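Local coordinates for protein sulfite reductase [ferredoxin] (Mycobacterium tuberculosis, PDB 1ZJ8) that reduces sulfite to sulfide with electrons from ferredoxin, using a siroheme and a [4Fe-4S] cluster, probably for the synthesis of sulfur-containing amino acids and cofactors, at residues L124-S128 against N143-H147; D134-I138 against G362-T367. All coordinates share one frame; numbering follows the deposited sequence.

Contact 1 of 2, residues L124-S128 against N143-H147. With SRM (siroheme), chain E.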
ATOM      1  N   LEU A 124       8.378  -5.909  17.024  1.00 38.22           N
ATOM      2  CA  LEU A 124       7.491  -4.864  16.538  1.00 38.55           C
ATOM      3  C   LEU A 124       6.524  -4.378  17.615  1.00 38.40           C
ATOM      4  O   LEU A 124       6.267  -3.184  17.742  1.00 38.12           O
ATOM      5  CB  LEU A 124       6.692  -5.386  15.347  1.00 38.70           C
ATOM      6  CG  LEU A 124       7.311  -5.136  13.975  1.00 40.04           C
ATOM      7  CD1 LEU A 124       8.834  -4.918  14.020  1.00 40.76           C
ATOM      8  CD2 LEU A 124       6.968  -6.300  13.033  1.00 39.64           C
ATOM      9  N   GLY A 125       5.995  -5.312  18.388  1.00 38.46           N
ATOM     10  CA  GLY A 125       5.012  -4.977  19.399  1.00 38.79           C
ATOM     11  C   GLY A 125       5.602  -4.157  20.519  1.00 38.85           C
ATOM     12  O   GLY A 125       4.997  -3.191  20.978  1.00 38.85           O
ATOM     13  N   GLN A 126       6.795  -4.556  20.948  1.00 39.07           N
ATOM     14  CA  GLN A 126       7.491  -3.909  22.058  1.00 39.07           C
ATOM     15  C   GLN A 126       8.068  -2.545  21.702  1.00 38.90           C
ATOM     16  O   GLN A 126       7.973  -1.614  22.504  1.00 38.55           O
ATOM     17  CB  GLN A 126       8.584  -4.828  22.542  1.00 39.13           C
ATOM     18  CG  GLN A 126       8.017  -6.101  23.149  1.00 40.13           C
ATOM     19  CD  GLN A 126       9.032  -7.199  23.280  1.00 40.02           C
ATOM     20  OE1 GLN A 126      10.166  -7.089  22.794  1.00 41.53           O
ATOM     21  NE2 GLN A 126       8.632  -8.281  23.947  1.00 40.53           N
ATOM     22  N   ILE A 127       8.651  -2.433  20.505  1.00 38.72           N
ATOM     23  CA  ILE A 127       9.062  -1.146  19.958  1.00 38.89           C
ATOM     24  C   ILE A 127       7.889  -0.164  20.078  1.00 39.14           C
ATOM     25  O   ILE A 127       8.073   0.946  20.585  1.00 39.02           O
ATOM     26  CB  ILE A 127       9.510  -1.224  18.442  1.00 38.80           C
ATOM     27  CG1 ILE A 127      10.640  -2.247  18.171  1.00 39.15           C
ATOM     28  CG2 ILE A 127       9.984   0.109  17.948  1.00 38.50           C
ATOM     29  CD1 ILE A 127      11.618  -2.476  19.287  1.00 38.98           C
ATOM     30  N   SER A 128       6.695  -0.571  19.618  1.00 39.43           N
ATOM     31  CA  SER A 128       5.538   0.340  19.538  1.00 39.47           C
ATOM     32  C   SER A 128       5.121   0.805  20.925  1.00 39.82           C
ATOM     33  O   SER A 128       4.965   2.021  21.165  1.00 39.85           O
ATOM     34  CB  SER A 128       4.341  -0.334  18.862  1.00 39.62           C
ATOM     35  OG  SER A 128       3.178   0.500  18.861  1.00 39.85           O
ATOM     36  N   ASN A 143       3.443  -3.307   5.262  1.00 31.96           N
ATOM     37  CA  ASN A 143       4.259  -2.710   6.331  1.00 31.92           C
ATOM     38  C   ASN A 143       3.482  -2.353   7.628  1.00 31.74           C
ATOM     39  O   ASN A 143       2.249  -2.315   7.660  1.00 31.34           O
ATOM     40  CB  ASN A 143       4.929  -1.441   5.799  1.00 32.03           C
ATOM     41  CG  ASN A 143       5.923  -1.731   4.686  1.00 33.08           C
ATOM     42  OD1 ASN A 143       6.517  -2.811   4.647  1.00 32.60           O
ATOM     43  ND2 ASN A 143       6.111  -0.762   3.776  1.00 32.78           N
ATOM     44  N   VAL A 144       4.229  -2.111   8.698  1.00 31.84           N
ATOM     45  CA  VAL A 144       3.704  -1.399   9.847  1.00 32.32           C
ATOM     46  C   VAL A 144       4.335  -0.044   9.884  1.00 32.54           C
ATOM     47  O   VAL A 144       5.476   0.125   9.460  1.00 32.36           O
ATOM     48  CB  VAL A 144       4.018  -2.049  11.187  1.00 32.22           C
ATOM     49  CG1 VAL A 144       3.121  -3.224  11.408  1.00 33.19           C
ATOM     50  CG2 VAL A 144       5.463  -2.452  11.259  1.00 33.16           C
ATOM     51  N   GLN A 145       3.580   0.912  10.408  1.00 33.02           N
ATOM     52  CA  GLN A 145       4.059   2.253  10.621  1.00 33.66           C
ATOM     53  C   GLN A 145       3.849   2.653  12.052  1.00 34.29           C
ATOM     54  O   GLN A 145       2.775   2.385  12.633  1.00 34.34           O
ATOM     55  CB  GLN A 145       3.295   3.228   9.745  1.00 33.52           C
ATOM     56  CG  GLN A 145       3.598   3.096   8.295  1.00 32.81           C
ATOM     57  CD  GLN A 145       3.102   4.278   7.511  1.00 33.35           C
ATOM     58  OE1 GLN A 145       3.556   4.517   6.413  1.00 32.13           O
ATOM     59  NE2 GLN A 145       2.168   5.034   8.077  1.00 34.22           N
ATOM     60  N   TYR A 146       4.873   3.302  12.606  1.00 35.20           N
ATOM     61  CA  TYR A 146       4.852   3.827  13.973  1.00 36.00           C
ATOM     62  C   TYR A 146       4.632   5.327  13.888  1.00 36.62           C
ATOM     63  O   TYR A 146       4.922   5.912  12.856  1.00 37.27           O
ATOM     64  CB  TYR A 146       6.201   3.584  14.632  1.00 36.56           C
ATOM     65  CG  TYR A 146       6.619   2.138  14.849  1.00 36.56           C
ATOM     66  CD1 TYR A 146       5.897   1.301  15.689  1.00 37.98           C
ATOM     67  CD2 TYR A 146       7.781   1.629  14.265  1.00 37.11           C
ATOM     68  CE1 TYR A 146       6.309  -0.026  15.937  1.00 38.01           C
ATOM     69  CE2 TYR A 146       8.211   0.300  14.498  1.00 37.44           C
ATOM     70  CZ  TYR A 146       7.467  -0.524  15.344  1.00 38.39           C
ATOM     71  OH  TYR A 146       7.847  -1.839  15.606  1.00 37.65           O
ATOM     72  N   HIS A 147       4.106   5.953  14.938  1.00 37.22           N
ATOM     73  CA  HIS A 147       4.058   7.429  15.011  1.00 37.83           C
ATOM     74  C   HIS A 147       4.540   7.917  16.383  1.00 38.54           C
ATOM     75  O   HIS A 147       4.859   7.100  17.255  1.00 38.77           O
ATOM     76  CB  HIS A 147       2.652   7.941  14.720  1.00 37.66           C
ATOM     77  CG  HIS A 147       2.303   7.964  13.271  1.00 37.03           C
ATOM     78  ND1 HIS A 147       1.425   7.071  12.702  1.00 36.53           N
ATOM     79  CD2 HIS A 147       2.695   8.788  12.273  1.00 38.41           C
ATOM     80  CE1 HIS A 147       1.289   7.342  11.416  1.00 37.20           C
ATOM     81  NE2 HIS A 147       2.053   8.378  11.128  1.00 38.04           N
TER
HETATM   82 FE   SRM E 557       1.440   6.722   0.259  1.00 36.68          FE
HETATM   83  CHA SRM E 557       2.652   9.908   0.489  1.00 39.33           C
HETATM   84  CHB SRM E 557       0.474   6.875   3.463  1.00 37.03           C
HETATM   85  CHC SRM E 557       0.329   3.671   0.047  1.00 31.66           C
HETATM   86  CHD SRM E 557       0.379   7.355  -2.967  1.00 36.19           C
HETATM   87  NA  SRM E 557       1.718   8.037   1.740  1.00 38.55           N
HETATM   88  C1A SRM E 557       2.346   9.232   1.689  1.00 39.78           C
HETATM   89  C2A SRM E 557       2.692   9.792   3.035  1.00 40.69           C
HETATM   90  CMA SRM E 557       4.120   9.474   3.358  1.00 40.05           C
HETATM   91  CDA SRM E 557       2.343  11.248   3.167  1.00 42.56           C
HETATM   92  CEA SRM E 557       3.425  12.279   3.099  1.00 44.84           C
HETATM   93  O3A SRM E 557       4.079  12.384   2.057  1.00 47.29           O
HETATM   94  O4A SRM E 557       3.670  13.012   4.069  1.00 46.66           O
HETATM   95  C3A SRM E 557       1.757   9.013   3.896  1.00 40.44           C
HETATM   96  CAA SRM E 557       2.323   8.601   5.213  1.00 40.25           C
HETATM   97  CBA SRM E 557       1.954   9.742   6.122  1.00 41.43           C
HETATM   98  CCA SRM E 557       1.729   9.261   7.518  1.00 42.67           C
HETATM   99  O1A SRM E 557       1.125   8.181   7.695  1.00 41.33           O
HETATM  100  O2A SRM E 557       2.177   9.950   8.467  1.00 43.03           O
HETATM  101  C4A SRM E 557       1.304   7.907   3.005  1.00 39.08           C
HETATM  102  NB  SRM E 557       0.700   5.464   1.577  1.00 35.16           N
HETATM  103  C1B SRM E 557       0.391   5.620   2.866  1.00 34.63           C
HETATM  104  C2B SRM E 557      -0.017   4.362   3.580  1.00 33.18           C
HETATM  105  CMB SRM E 557       0.510   4.245   4.983  1.00 32.44           C
HETATM  106  CDB SRM E 557      -1.508   4.350   3.639  1.00 33.03           C
HETATM  107  CEB SRM E 557      -2.175   3.205   4.316  1.00 33.40           C
HETATM  108  O3B SRM E 557      -2.805   3.334   5.388  1.00 33.18           O
HETATM  109  O4B SRM E 557      -2.072   2.106   3.772  1.00 34.85           O
HETATM  110  C3B SRM E 557       0.506   3.341   2.593  1.00 32.49           C
HETATM  111  CAB SRM E 557       1.946   3.003   2.877  1.00 32.29           C
HETATM  112  CBB SRM E 557       2.315   1.645   2.363  1.00 31.87           C
HETATM  113  CCB SRM E 557       3.800   1.440   2.455  1.00 31.13           C
HETATM  114  O1B SRM E 557       4.286   0.750   3.348  1.00 31.81           O
HETATM  115  O2B SRM E 557       4.561   1.929   1.627  1.00 33.57           O
HETATM  116  C4B SRM E 557       0.521   4.169   1.337  1.00 33.82           C
HETATM  117  NC  SRM E 557       0.447   5.774  -1.101  1.00 33.63           N
HETATM  118  C1C SRM E 557       0.224   4.444  -1.099  1.00 31.18           C
HETATM  119  C2C SRM E 557      -0.475   3.996  -2.212  1.00 32.91           C
HETATM  120  CDC SRM E 557      -1.132   2.679  -2.458  1.00 33.13           C
HETATM  121  CEC SRM E 557      -0.380   1.536  -3.019  1.00 32.44           C
HETATM  122  O3C SRM E 557       0.866   1.598  -3.128  1.00 31.81           O
HETATM  123  O4C SRM E 557      -1.064   0.564  -3.371  1.00 32.69           O
HETATM  124  C3C SRM E 557      -0.486   5.089  -3.025  1.00 33.32           C
HETATM  125  CAC SRM E 557      -1.149   4.991  -4.361  1.00 33.48           C
HETATM  126  CBC SRM E 557      -0.527   4.160  -5.463  1.00 32.83           C
HETATM  127  CCC SRM E 557       0.592   4.960  -6.107  1.00 32.31           C
HETATM  128  O1C SRM E 557       1.666   5.175  -5.483  1.00 28.39           O
HETATM  129  O2C SRM E 557       0.376   5.406  -7.263  1.00 31.62           O
HETATM  130  C4C SRM E 557       0.129   6.124  -2.370  1.00 34.77           C
HETATM  131  ND  SRM E 557       1.806   8.187  -1.089  1.00 37.36           N
HETATM  132  C1D SRM E 557       1.120   8.301  -2.237  1.00 37.00           C
HETATM  133  C2D SRM E 557       1.215   9.629  -2.695  1.00 38.32           C
HETATM  134  CAD SRM E 557       1.142   9.997  -4.166  1.00 37.48           C
HETATM  135  CBD SRM E 557       2.415  10.078  -4.949  1.00 39.18           C
HETATM  136  CCD SRM E 557       2.454  10.305  -6.433  1.00 40.36           C
HETATM  137  O1D SRM E 557       2.907   9.373  -7.135  1.00 41.96           O
HETATM  138  O2D SRM E 557       2.046  11.383  -6.942  1.00 37.19           O
HETATM  139  C3D SRM E 557       1.990  10.309  -1.770  1.00 37.58           C
HETATM  140  CDD SRM E 557       2.728  11.592  -2.035  1.00 38.97           C
HETATM  141  CED SRM E 557       4.022  11.652  -2.817  1.00 39.54           C
HETATM  142  O3D SRM E 557       4.663  10.633  -3.076  1.00 39.68           O
HETATM  143  O4D SRM E 557       4.476  12.732  -3.223  1.00 38.84           O
HETATM  144  C4D SRM E 557       2.350   9.404  -0.784  1.00 38.45           C

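Contact 2 of 2, residues D134-I138 against G362-T367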
ATOM      1  N   ASP A 134       2.383   3.295  21.628  1.00 37.46           N
ATOM      2  CA  ASP A 134       1.554   2.118  21.303  1.00 37.17           C
ATOM      3  C   ASP A 134       0.826   2.246  19.951  1.00 36.80           C
ATOM      4  O   ASP A 134      -0.067   1.458  19.647  1.00 37.13           O
ATOM      5  CB  ASP A 134       0.577   1.782  22.438  1.00 37.31           C
ATOM      6  CG  ASP A 134       0.437   0.273  22.671  1.00 39.36           C
ATOM      7  OD1 ASP A 134       1.476  -0.446  22.663  1.00 42.16           O
ATOM      8  OD2 ASP A 134      -0.711  -0.204  22.885  1.00 39.89           O
ATOM      9  N   THR A 135       1.217   3.222  19.134  1.00 35.87           N
ATOM     10  CA  THR A 135       0.719   3.311  17.777  1.00 35.27           C
ATOM     11  C   THR A 135       1.355   2.207  16.923  1.00 34.61           C
ATOM     12  O   THR A 135       2.566   1.972  16.982  1.00 34.43           O
ATOM     13  CB  THR A 135       1.029   4.704  17.132  1.00 35.41           C
ATOM     14  OG1 THR A 135       2.451   4.928  17.084  1.00 35.93           O
ATOM     15  CG2 THR A 135       0.351   5.818  17.919  1.00 34.94           C
ATOM     16  N   ALA A 136       0.516   1.551  16.128  1.00 34.06           N
ATOM     17  CA  ALA A 136       0.958   0.567  15.146  1.00 33.53           C
ATOM     18  C   ALA A 136      -0.166   0.356  14.143  1.00 32.91           C
ATOM     19  O   ALA A 136      -1.233  -0.106  14.518  1.00 32.49           O
ATOM     20  CB  ALA A 136       1.284  -0.730  15.842  1.00 33.54           C
ATOM     21  N   ASP A 137       0.061   0.729  12.886  1.00 32.64           N
ATOM     22  CA  ASP A 137      -0.965   0.609  11.844  1.00 32.57           C
ATOM     23  C   ASP A 137      -0.428  -0.170  10.645  1.00 32.27           C
ATOM     24  O   ASP A 137       0.648   0.157  10.129  1.00 32.02           O
ATOM     25  CB  ASP A 137      -1.447   1.987  11.398  1.00 32.66           C
ATOM     26  CG  ASP A 137      -2.082   2.786  12.534  1.00 33.93           C
ATOM     27  OD1 ASP A 137      -2.689   2.151  13.439  1.00 35.55           O
ATOM     28  OD2 ASP A 137      -1.968   4.049  12.525  1.00 33.53           O
ATOM     29  N   ILE A 138      -1.164  -1.205  10.221  1.00 31.99           N
ATOM     30  CA  ILE A 138      -0.725  -2.058   9.122  1.00 31.89           C
ATOM     31  C   ILE A 138      -1.109  -1.352   7.883  1.00 31.59           C
ATOM     32  O   ILE A 138      -2.280  -1.112   7.657  1.00 31.81           O
ATOM     33  CB  ILE A 138      -1.405  -3.451   9.048  1.00 31.99           C
ATOM     34  CG1 ILE A 138      -0.787  -4.421  10.042  1.00 32.72           C
ATOM     35  CG2 ILE A 138      -1.239  -4.082   7.659  1.00 32.51           C
ATOM     36  CD1 ILE A 138      -1.447  -4.330  11.399  1.00 35.19           C
ATOM     37  N   GLY A 362      -6.526  -1.312   9.143  1.00 27.60           N
ATOM     38  CA  GLY A 362      -5.128  -1.492   9.540  1.00 27.38           C
ATOM     39  C   GLY A 362      -4.764  -1.114  10.970  1.00 27.56           C
ATOM     40  O   GLY A 362      -3.626  -1.344  11.398  1.00 27.48           O
ATOM     41  N   ARG A 363      -5.712  -0.561  11.732  1.00 27.72           N
ATOM     42  CA  ARG A 363      -5.388  -0.017  13.059  1.00 27.63           C
ATOM     43  C   ARG A 363      -5.260  -1.092  14.104  1.00 27.36           C
ATOM     44  O   ARG A 363      -6.248  -1.738  14.433  1.00 27.26           O
ATOM     45  CB  ARG A 363      -6.458   0.976  13.523  1.00 27.72           C
ATOM     46  CG  ARG A 363      -6.314   1.384  15.015  1.00 28.36           C
ATOM     47  CD  ARG A 363      -6.397   2.879  15.258  1.00 28.84           C
ATOM     48  NE  ARG A 363      -5.183   3.538  14.788  1.00 30.04           N
ATOM     49  CZ  ARG A 363      -5.046   4.859  14.674  1.00 32.09           C
ATOM     50  NH1 ARG A 363      -6.036   5.673  15.038  1.00 33.74           N
ATOM     51  NH2 ARG A 363      -3.916   5.374  14.189  1.00 31.70           N
ATOM     52  N   VAL A 364      -4.050  -1.269  14.623  1.00 27.19           N
ATOM     53  CA  VAL A 364      -3.796  -2.147  15.767  1.00 27.64           C
ATOM     54  C   VAL A 364      -2.977  -1.354  16.811  1.00 28.08           C
ATOM     55  O   VAL A 364      -3.234  -0.162  17.003  1.00 28.46           O
ATOM     56  CB  VAL A 364      -3.110  -3.522  15.348  1.00 27.47           C
ATOM     57  CG1 VAL A 364      -4.060  -4.392  14.509  1.00 27.63           C
ATOM     58  CG2 VAL A 364      -1.789  -3.314  14.590  1.00 27.53           C
ATOM     59  N   SER A 365      -2.023  -1.996  17.495  1.00 28.34           N
ATOM     60  CA  SER A 365      -1.208  -1.362  18.533  1.00 28.27           C
ATOM     61  C   SER A 365      -0.110  -2.323  19.008  1.00 28.54           C
ATOM     62  O   SER A 365      -0.152  -3.540  18.760  1.00 28.27           O
ATOM     63  CB  SER A 365      -2.059  -0.896  19.738  1.00 28.53           C
ATOM     64  OG  SER A 365      -2.730  -1.965  20.413  1.00 28.81           O
ATOM     65  N   GLY A 366       0.874  -1.759  19.704  1.00 29.00           N
ATOM     66  CA  GLY A 366       1.988  -2.525  20.253  1.00 28.81           C
ATOM     67  C   GLY A 366       1.423  -3.656  21.066  1.00 29.03           C
ATOM     68  O   GLY A 366       1.729  -4.813  20.803  1.00 29.15           O
ATOM     69  N   THR A 367       0.572  -3.312  22.031  1.00 29.21           N
ATOM     70  CA  THR A 367      -0.073  -4.298  22.900  1.00 29.58           C
ATOM     71  C   THR A 367      -0.724  -5.400  22.113  1.00 30.05           C
ATOM     72  O   THR A 367      -0.680  -6.566  22.544  1.00 30.72           O
ATOM     73  CB  THR A 367      -1.186  -3.678  23.760  1.00 29.69           C
ATOM     74  OG1 THR A 367      -0.614  -2.671  24.592  1.00 31.14           O
ATOM     75  CG2 THR A 367      -1.869  -4.727  24.642  1.00 29.05           C
TER

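Contact 1 of 2, residues L124-S128 against N143-H147
Tyr146 points from its strand into helix 118-131 and meets Leu124, Ile127 and Ser128 there. This is helix-on-sheet packing within the first ferredoxin-like half domain of the nitrite and sulfite reductase family. The short helix and strand segments run nearly parallel, 16° apart, with their axes 10.0 Å from each other. The Tyr146 side chain spans most of that gap. It leaves the strand toward the helix. With CG anti to the carbonyl carbon (chi1 -64°), the phenol hydroxyl reaches the helix backbone. Tyr146 OH donates to Leu124 O at 3.0 Å. The hydroxyl lies in the carbonyl plane, on a lone pair, and the carbonyl oxygen sits at the ring edge. Leu124 O also accepts the helical bond from Ser128 N, so two donors hold it.

The apolar groups surround the phenol in different ways. Leu124 crosses Tyr146 at about a right angle and lies against the hydroxyl, with CD1 3.6 Å from Tyr146 OH. Ile127 CG2 approaches Tyr146 CZ obliquely at 3.7 Å. Ser128 CB meets the ring edge, 3.5 Å from Tyr146 CE1, while Ser128 OG probably bonds to Thr135 O of the next strand. Val144 also points at the helix, and its CG2 lies 4.2 Å from Leu124 CG.

The strand alternates. Val144 and Tyr146 pack against the helix, while Gln145 and His147 face the siroheme. Gln145 NE2 makes only a weak bond to siroheme O1A, and Gln145 OE1 is held by Arg108. His147 stacks on Phe433. Its NE2 donates to siroheme O2A at 3.1 Å, nearly straight at 170°, with the carboxylate carbon CCA in the plane of the imidazole at its edge.

Contact 2 of 2, residues D134-I138 against G362-T367
Asp134 OD1 takes the backbone N of Thr367 at 3.1 Å and also binds Thr129 OG1 of helix 118-131. The other oxygen, Asp134 OD2, receives Thr367 OG1 at 3.0 Å. Both Thr367 donors approach on the syn side, somewhat out of the carboxylate plane. The carboxylate thus meets the start of helix 366-379, where the helix end would probably favour its negative charge. Ser365 is the N-cap residue, and its OG bonds weakly to Ile368 N.

From here the two segments run roughly antiparallel, with strand 363-365 short and weakly bonded. This strand, from the second ferredoxin-like half domain, lies at the sheet edge beside strand 135-138 of the first, so the pair joins the two halves. Val364 N bonds to Ala136 O at 3.0 Å, and Ile138 N to Gly362 O at 2.7 Å. Asp137 and Arg363 form a non-hydrogen-bonded pair with both side chains on one face. In their salt bridge, Arg363 CG is anti to the backbone N (chi1 169°), and bends at chi2 and chi3 bring the guanidinium alongside Asp137. It grips side-on: NE to Asp137 OD1 at 3.2 Å, and NH2 to Asp137 OD2 at 2.9 Å. The two planes are 37° apart. Arg442, which also bonds the siroheme, makes a long, weak ion pair with Asp137 OD2. The Ile138 and Val364 side chains cross at a slant, with Ile138 CD1 3.4 Å from Val364 CG2.

Overall arrangement
The two contacts share one antiparallel sheet, in which strands 144-149 and 135-138 are neighbours. Contact 1 packs a helix against this sheet within one half domain. Contact 2 adds a strand from the other half domain at the sheet edge. Every residue that touches in contact 1 is buried, and its chemistry is mostly apolar. Contact 2 is also largely buried, but Thr367 is exposed, and main-chain bonds and charged groups dominate. Thr135 joins them through a probable bond from His147 N to its OG1. Contact 1 binds the siroheme directly through its strand, whereas the side chain of Asp137 in contact 2 lies about 6 Å from the siroheme.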